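Local structure of transcription anti-terminator antagonist UpxZ (Bacteroides uniformis ATCC 8492, 4EPZ) at residues E40-S45 / T73-G78. The protein probably antagonises transcription anti-termination and so helps regulate capsular polysaccharide synthesis, as a member of the UpxZ family. Sequence-based numbering, arbitrary orientation.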
# COMPACT_ATOMS: atom_id res chain seq x y z
N GLU A 40 2.18 16.97 2.03
CA GLU A 40 0.73 16.77 1.94
C GLU A 40 0.36 15.29 2.13
O GLU A 40 -0.62 15.00 2.80
CB GLU A 40 0.16 17.27 0.63
CG GLU A 40 -1.35 17.32 0.72
CD GLU A 40 -2.10 17.92 -0.45
OE1 GLU A 40 -1.48 18.61 -1.29
OE2 GLU A 40 -3.32 17.66 -0.53
N VAL A 41 1.14 14.37 1.52
CA VAL A 41 0.89 12.93 1.70
C VAL A 41 1.07 12.57 3.20
O VAL A 41 0.22 11.87 3.76
CB VAL A 41 1.72 12.03 0.75
CG1 VAL A 41 1.66 10.56 1.16
CG2 VAL A 41 1.27 12.20 -0.70
N LEU A 42 2.11 13.12 3.87
CA LEU A 42 2.31 12.84 5.30
C LEU A 42 1.14 13.40 6.12
O LEU A 42 0.58 12.69 6.95
CB LEU A 42 3.64 13.42 5.81
CG LEU A 42 3.90 13.20 7.29
CD1 LEU A 42 4.15 11.73 7.62
CD2 LEU A 42 5.03 14.07 7.76
N THR A 43 0.76 14.66 5.84
CA THR A 43 -0.32 15.35 6.55
C THR A 43 -1.62 14.56 6.43
O THR A 43 -2.28 14.35 7.45
CB THR A 43 -0.47 16.78 6.04
OG1 THR A 43 0.78 17.44 6.26
CG2 THR A 43 -1.61 17.54 6.73
N ARG A 44 -1.98 14.15 5.21
CA ARG A 44 -3.20 13.36 4.95
C ARG A 44 -3.16 12.00 5.65
O ARG A 44 -4.17 11.57 6.21
CB ARG A 44 -3.41 13.19 3.45
CG ARG A 44 -3.89 14.48 2.77
CD ARG A 44 -4.02 14.22 1.29
NE ARG A 44 -4.64 15.34 0.56
CZ ARG A 44 -5.91 15.39 0.18
NH1 ARG A 44 -6.75 14.41 0.49
NH2 ARG A 44 -6.36 16.42 -0.52
N SER A 45 -2.01 11.33 5.63
CA SER A 45 -1.84 10.04 6.31
C SER A 45 -2.02 10.23 7.82
O SER A 45 -2.82 9.50 8.42
CB SER A 45 -0.47 9.44 5.99
OG SER A 45 -0.34 9.23 4.60
N THR A 73 5.60 8.92 1.29
CA THR A 73 6.25 10.15 1.79
C THR A 73 7.68 9.89 2.28
O THR A 73 7.92 8.90 2.97
CB THR A 73 5.39 10.86 2.87
OG1 THR A 73 6.03 12.12 3.18
CG2 THR A 73 5.21 10.02 4.16
N ILE A 74 8.60 10.85 1.99
CA ILE A 74 10.00 10.77 2.45
C ILE A 74 10.09 11.10 3.93
O ILE A 74 11.09 10.77 4.58
CB ILE A 74 10.93 11.73 1.65
CG1 ILE A 74 10.41 13.20 1.72
CG2 ILE A 74 11.10 11.23 0.22
CD1 ILE A 74 11.41 14.33 1.38
N TYR A 75 9.09 11.83 4.44
CA TYR A 75 9.11 12.31 5.82
C TYR A 75 8.79 11.20 6.81
O TYR A 75 7.94 10.35 6.56
CB TYR A 75 8.17 13.49 5.96
CG TYR A 75 8.62 14.68 5.13
CD1 TYR A 75 9.92 15.20 5.27
CD2 TYR A 75 7.77 15.28 4.22
CE1 TYR A 75 10.35 16.27 4.49
CE2 TYR A 75 8.19 16.38 3.46
CZ TYR A 75 9.47 16.88 3.61
OH TYR A 75 9.87 17.95 2.86
N ASP A 76 9.52 11.20 7.93
CA ASP A 76 9.42 10.20 9.00
C ASP A 76 9.77 10.91 10.26
O ASP A 76 10.91 11.35 10.40
CB ASP A 76 10.37 9.01 8.73
CG ASP A 76 10.32 7.84 9.74
OD1 ASP A 76 9.70 8.00 10.82
OD2 ASP A 76 10.92 6.79 9.45
N ASN A 77 8.78 11.08 11.16
CA ASN A 77 8.99 11.76 12.46
C ASN A 77 9.53 10.81 13.55
O ASN A 77 9.49 11.16 14.73
CB ASN A 77 7.65 12.36 12.91
CG ASN A 77 6.65 11.34 13.43
OD1 ASN A 77 6.76 10.13 13.19
ND2 ASN A 77 5.66 11.80 14.18
N GLY A 78 10.00 9.62 13.16
CA GLY A 78 10.52 8.62 14.09
C GLY A 78 9.49 7.64 14.64
O GLY A 78 9.85 6.71 15.37
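Leu-42 and Val-41 of helix 32-49 pack on Thr-73, the first residue to leave helix 56-72, in an all-helical fold. The contact sets the loop that leads to helix 80-92 against the side of helix 32-49. Its tight part lies around Thr-73, which is buried, as is Val-41. Val-41 CG1 stands 4.1 Å from Thr-73 CB, and Val-41 continues inward onto Met-15 and Leu-19 of helix 5-20. Leu-42 crosses Thr-73 at a slant, its CB 3.8 Å from Thr-73 OG1. Leu-42 CD1 reaches Thr-73 CG2 at 4.0 Å. A chi1 of -174° turns Thr-73 OG1 toward helix 32-49, where it hydrogen-bonds to Asn-38 O. The same oxygen takes a weak bond from Tyr-75 N. A valine here has no hydroxyl, which would probably leave Asn-38 O without this mate and the start of the loop less firmly tied to helix 32-49. The solvent side is looser. Asp-76 and Asn-77 are exposed, and an Asx turn from Asp-76 OD1 to Gly-78 N shapes the loop there. Tyr-75 marks the border: its side chain runs back along helix 32-49 and touches Cys-35 and Lys-39. Leu-42 crosses it at about a right angle, with Leu-42 CD2 3.7 Å from Tyr-75 CB.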